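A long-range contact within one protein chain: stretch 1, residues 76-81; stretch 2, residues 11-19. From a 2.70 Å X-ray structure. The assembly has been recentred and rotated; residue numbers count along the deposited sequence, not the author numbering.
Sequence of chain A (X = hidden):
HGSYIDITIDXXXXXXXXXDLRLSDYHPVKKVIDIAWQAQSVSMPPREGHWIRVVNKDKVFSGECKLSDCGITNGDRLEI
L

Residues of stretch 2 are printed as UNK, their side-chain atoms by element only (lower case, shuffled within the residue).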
ATOM      1  N   ASP A  76       0.635  -1.081  10.174  1.00 41.66           N
ATOM      2  CA  ASP A  76       1.142  -0.073   9.241  1.00 40.48           C
ATOM      3  C   ASP A  76       0.049   0.523   8.344  1.00 39.27           C
ATOM      4  O   ASP A  76      -0.870  -0.171   7.895  1.00 39.09           O
ATOM      5  CB  ASP A  76       2.251  -0.664   8.354  1.00 41.78           C
ATOM      6  CG  ASP A  76       3.564  -0.821   9.091  1.00 42.05           C
ATOM      7  OD1 ASP A  76       3.600  -0.449  10.283  1.00 42.00           O
ATOM      8  OD2 ASP A  76       4.548  -1.307   8.485  1.00 40.57           O
ATOM      9  N   ARG A  77       0.159   1.820   8.091  1.00 37.05           N
ATOM     10  CA  ARG A  77      -0.795   2.510   7.241  1.00 36.90           C
ATOM     11  C   ARG A  77      -0.014   2.965   6.018  1.00 37.01           C
ATOM     12  O   ARG A  77       0.940   3.743   6.143  1.00 36.95           O
ATOM     13  CB  ARG A  77      -1.373   3.720   7.982  1.00 37.20           C
ATOM     14  CG  ARG A  77      -2.504   4.441   7.272  1.00 36.41           C
ATOM     15  CD  ARG A  77      -2.847   5.711   8.031  1.00 39.53           C
ATOM     16  NE  ARG A  77      -4.011   6.417   7.488  1.00 42.01           N
ATOM     17  CZ  ARG A  77      -5.230   6.392   8.025  1.00 42.38           C
ATOM     18  NH1 ARG A  77      -6.221   7.069   7.454  1.00 41.27           N
ATOM     19  NH2 ARG A  77      -5.461   5.696   9.136  1.00 41.42           N
ATOM     20  N   LEU A  78      -0.388   2.467   4.843  1.00 36.04           N
ATOM     21  CA  LEU A  78       0.316   2.869   3.630  1.00 37.15           C
ATOM     22  C   LEU A  78      -0.464   3.947   2.894  1.00 36.97           C
ATOM     23  O   LEU A  78      -1.616   3.756   2.507  1.00 37.72           O
ATOM     24  CB  LEU A  78       0.560   1.676   2.690  1.00 35.85           C
ATOM     25  CG  LEU A  78       1.275   0.426   3.216  1.00 36.71           C
ATOM     26  CD1 LEU A  78       1.817  -0.368   2.032  1.00 36.71           C
ATOM     27  CD2 LEU A  78       2.406   0.797   4.150  1.00 36.79           C
ATOM     28  N   GLU A  79       0.176   5.090   2.719  1.00 36.47           N
ATOM     29  CA  GLU A  79      -0.432   6.212   2.033  1.00 37.51           C
ATOM     30  C   GLU A  79       0.119   6.133   0.624  1.00 38.72           C
ATOM     31  O   GLU A  79       1.333   6.210   0.428  1.00 39.78           O
ATOM     32  CB  GLU A  79       0.003   7.512   2.720  1.00 37.42           C
ATOM     33  CG  GLU A  79      -0.615   8.800   2.236  1.00 36.47           C
ATOM     34  CD  GLU A  79      -0.038  10.014   2.977  1.00 39.82           C
ATOM     35  OE1 GLU A  79       0.824  10.737   2.410  1.00 39.68           O
ATOM     36  OE2 GLU A  79      -0.440  10.236   4.142  1.00 40.07           O
ATOM     37  N   ILE A  80      -0.761   5.928  -0.349  1.00 39.25           N
ATOM     38  CA  ILE A  80      -0.338   5.864  -1.742  1.00 40.61           C
ATOM     39  C   ILE A  80      -0.124   7.294  -2.194  1.00 41.15           C
ATOM     40  O   ILE A  80      -1.001   8.139  -2.025  1.00 42.70           O
ATOM     41  CB  ILE A  80      -1.411   5.227  -2.633  1.00 41.08           C
ATOM     42  CG1 ILE A  80      -1.513   3.729  -2.330  1.00 42.99           C
ATOM     43  CG2 ILE A  80      -1.080   5.473  -4.099  1.00 39.87           C
ATOM     44  CD1 ILE A  80      -2.732   3.053  -2.928  1.00 43.12           C
ATOM     45  N   LEU A  81       1.044   7.579  -2.753  1.00 41.02           N
ATOM     46  CA  LEU A  81       1.305   8.933  -3.193  1.00 42.01           C
ATOM     47  C   LEU A  81       0.836   9.081  -4.630  1.00 43.86           C
ATOM     48  O   LEU A  81       0.716   8.049  -5.331  1.00 44.72           O
ATOM     49  CB  LEU A  81       2.800   9.258  -3.093  1.00 41.28           C
ATOM     50  CG  LEU A  81       3.509   9.106  -1.738  1.00 41.00           C
ATOM     51  CD1 LEU A  81       4.977   9.370  -1.921  1.00 39.82           C
ATOM     52  CD2 LEU A  81       2.938  10.060  -0.704  1.00 40.87           C
ATOM     53  OXT LEU A  81       0.602  10.236  -5.034  1.00 47.15           O
ATOM     54  N   UNK A  11      -6.071   6.279   0.561  1.00 42.59           N
ATOM     55  CA  UNK A  11      -6.100   6.962  -0.727  1.00 43.66           C
ATOM     56  C   UNK A  11      -6.345   8.460  -0.532  1.00 45.57           C
ATOM     57  O   UNK A  11      -7.115   9.083  -1.268  1.00 45.78           O
ATOM     58  c   UNK A  11      -8.239   4.368  -2.660  1.00 43.30           C
ATOM     59  c   UNK A  11      -6.992   4.902  -1.995  1.00 43.05           C
ATOM     60  c   UNK A  11      -5.798   4.775  -2.918  1.00 42.34           C
ATOM     61  c   UNK A  11      -7.198   6.368  -1.612  1.00 42.77           C
ATOM     62  N   UNK A  12      -5.679   9.028   0.466  1.00 46.53           N
ATOM     63  CA  UNK A  12      -5.793  10.447   0.773  1.00 47.16           C
ATOM     64  C   UNK A  12      -5.608  11.307  -0.486  1.00 46.75           C
ATOM     65  O   UNK A  12      -6.404  12.202  -0.755  1.00 44.48           O
ATOM     66  n   UNK A  12      -4.668  12.218   5.419  1.00 64.36           N
ATOM     67  c   UNK A  12      -4.738  10.815   1.823  1.00 48.97           C
ATOM     68  c   UNK A  12      -3.516  12.590   3.150  1.00 59.86           C
ATOM     69  c   UNK A  12      -3.541  11.833   4.495  1.00 62.90           C
ATOM     70  c   UNK A  12      -4.723  12.270   2.247  1.00 53.98           C
ATOM     71  N   UNK A  13      -4.555  11.012  -1.250  1.00 47.60           N
ATOM     72  CA  UNK A  13      -4.213  11.746  -2.470  1.00 47.79           C
ATOM     73  C   UNK A  13      -5.068  11.396  -3.681  1.00 48.03           C
ATOM     74  O   UNK A  13      -4.675  11.657  -4.820  1.00 49.20           O
ATOM     75  c   UNK A  13      -2.739  11.516  -2.829  1.00 48.61           C
ATOM     76  c   UNK A  13      -1.784  11.941  -1.761  1.00 51.15           C
ATOM     77  c   UNK A  13      -1.953  12.741  -0.681  1.00 50.56           C
ATOM     78  n   UNK A  13      -0.478  11.499  -1.710  1.00 52.28           N
ATOM     79  c   UNK A  13       0.112  12.003  -0.641  1.00 52.19           C
ATOM     80  n   UNK A  13      -0.762  12.759   0.000  1.00 51.92           N
ATOM     81  N   UNK A  14      -6.220  10.782  -3.453  1.00 47.39           N
ATOM     82  CA  UNK A  14      -7.097  10.431  -4.559  1.00 47.51           C
ATOM     83  C   UNK A  14      -8.547  10.675  -4.149  1.00 49.21           C
ATOM     84  O   UNK A  14      -8.889  11.795  -3.769  1.00 50.86           O
ATOM     85  c   UNK A  14      -5.455   8.761  -5.517  1.00 42.59           C
ATOM     86  c   UNK A  14      -5.218   8.729  -6.883  1.00 43.05           C
ATOM     87  c   UNK A  14      -3.921   8.582  -7.395  1.00 41.87           C
ATOM     88  o   UNK A  14      -1.579   8.358  -7.026  1.00 41.48           O
ATOM     89  c   UNK A  14      -2.851   8.469  -6.528  1.00 41.00           C
ATOM     90  c   UNK A  14      -3.054   8.491  -5.164  1.00 40.82           C
ATOM     91  c   UNK A  14      -6.853   8.983  -4.978  1.00 44.90           C
ATOM     92  c   UNK A  14      -4.358   8.637  -4.661  1.00 42.21           C
ATOM     93  N   UNK A  15      -9.411   9.666  -4.207  1.00 50.05           N
ATOM     94  CA  UNK A  15     -10.800   9.901  -3.810  1.00 51.13           C
ATOM     95  C   UNK A  15     -10.922  10.041  -2.292  1.00 50.77           C
ATOM     96  O   UNK A  15     -11.999  10.327  -1.774  1.00 50.63           O
ATOM     97  o   UNK A  15     -10.687   7.378  -2.657  1.00 54.57           O
ATOM     98  c   UNK A  15     -11.721   8.781  -4.302  1.00 52.42           C
ATOM     99  n   UNK A  15     -11.938   6.374  -4.248  1.00 55.52           N
ATOM    100  c   UNK A  15     -11.400   7.448  -3.668  1.00 54.27           C
ATOM    101  N   UNK A  16      -9.809   9.823  -1.592  1.00 51.40           N
ATOM    102  CA  UNK A  16      -9.771   9.958  -0.142  1.00 50.19           C
ATOM    103  C   UNK A  16     -10.300   8.826   0.728  1.00 49.17           C
ATOM    104  O   UNK A  16     -10.458   9.011   1.940  1.00 49.82           O
ATOM    105  N   UNK A  17     -10.574   7.658   0.152  1.00 46.75           N
ATOM    106  CA  UNK A  17     -11.091   6.565   0.972  1.00 45.57           C
ATOM    107  C   UNK A  17      -9.994   5.835   1.762  1.00 44.89           C
ATOM    108  O   UNK A  17      -8.799   6.113   1.610  1.00 45.54           O
ATOM    109  c   UNK A  17     -11.891   5.583   0.109  1.00 45.05           C
ATOM    110  o   UNK A  17     -11.201   5.255  -1.080  1.00 46.68           O
ATOM    111  N   UNK A  18     -10.405   4.908   2.617  1.00 42.03           N
ATOM    112  CA  UNK A  18      -9.464   4.163   3.436  1.00 40.55           C
ATOM    113  C   UNK A  18      -9.984   2.765   3.715  1.00 41.52           C
ATOM    114  O   UNK A  18     -11.063   2.615   4.279  1.00 42.70           O
ATOM    115  c   UNK A  18      -9.263   4.847   4.785  1.00 38.12           C
ATOM    116  c   UNK A  18      -8.422   3.978   5.686  1.00 36.85           C
ATOM    117  c   UNK A  18      -8.634   6.193   4.583  1.00 37.50           C
ATOM    118  N   UNK A  19      -9.227   1.741   3.337  1.00 40.25           N
ATOM    119  CA  UNK A  19      -9.677   0.385   3.600  1.00 40.11           C
ATOM    120  C   UNK A  19      -8.573  -0.463   4.209  1.00 40.18           C
ATOM    121  O   UNK A  19      -7.407  -0.098   4.146  1.00 40.33           O
ATOM    122  c   UNK A  19      -8.641   0.623   0.561  1.00 38.74           C
ATOM    123  c   UNK A  19      -9.121  -0.455   1.287  1.00 39.28           C
ATOM    124  c   UNK A  19      -8.601  -1.719   1.034  1.00 38.77           C
ATOM    125  c   UNK A  19      -7.615  -1.904   0.065  1.00 39.39           C
ATOM    126  c   UNK A  19      -7.142  -0.821  -0.660  1.00 38.08           C
ATOM    127  c   UNK A  19     -10.178  -0.267   2.318  1.00 39.17           C
ATOM    128  c   UNK A  19      -7.655   0.445  -0.413  1.00 39.86           C
TER

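Position 11 carries four carbons, forked at the second. Its CA-to-CB bond points away from stretch 1, yet one tip carbon swings back to meet CD1 of Ile 80. A four-carbon chain with that fork is leucine: Leu 11, whose CD2 lies 3.5 Å from Ile 80 CD1, joining two buried aliphatic side chains.

Position 12 has four carbons in a row ending in nitrogen. It points toward stretch 1, and the carbon next to the nitrogen lies near Glu 79 OE2. This is the outline of lysine, Lys 12, with CE 3.5 Å from Glu 79 OE2. With chi3 and chi4 both m, Lys 12 NZ lies 4.8 Å from Glu 79 OE2, and the closest atom is the methylene CE.

Position 13 shows one carbon, then a five-membered ring of three carbons and two nitrogens, sitting among Glu 79, Ile 80 and Leu 81. Only histidine fits. In His 13, CE1 is 3.4 Å from Glu 79 OE1, ND1 is 3.4 Å from Ile 80 O, and Leu 81 CD2 meets the ring edge, 3.4 Å from CE1.

At position 14 one carbon leads to a six-carbon ring bearing an oxygen; the oxygen reaches Leu 81 O and a ring carbon packs on Ile 80, hence tyrosine. Tyr 14 OH donates a hydrogen bond to Leu 81 O, 2.9 Å away, on the C-terminal carboxylate, while its CE1 packs 3.8 Å from Ile 80 CG2.

Position 15 has two carbons, the second holding one oxygen and one nitrogen, and touches nothing on stretch 1: an amide, Asn 15. Position 16 has no side-chain atoms, no contact with stretch 1 and a phi of 80°, a value that by itself favours glycine; this is Gly 16.

Position 17 has one carbon and one oxygen, out of reach of stretch 1, so Ser 17. It braces the loop locally, its OG and N donating to Asn 15 OD1 at 2.7 and 2.8 Å respectively.

Position 18 bears one carbon carrying two more, points toward stretch 1 and sets a methyl near Arg 77 NH1. The beta branch is that of valine: Val 18 CG2 lies 3.9 Å from Arg 77 NH1.

Position 19, a carbon followed by a bare six-carbon ring, stays out of reach; it is Phe 19.

The contact works by laying a loop along one flank of the strand and its end. A type I turn from Leu 11 to Tyr 14 is closed by Tyr 14 N donating to Leu 11 O at 2.9 Å, and Leu 11 N bonds to Ser 17 O, also at 2.9 Å. This frame presents a compact set of side chains: Ile 80 receives both leucine and tyrosine, while the phenol hydroxyl fastens the chain terminus.

Stretch 2 (11-19) LKHYNGSVF
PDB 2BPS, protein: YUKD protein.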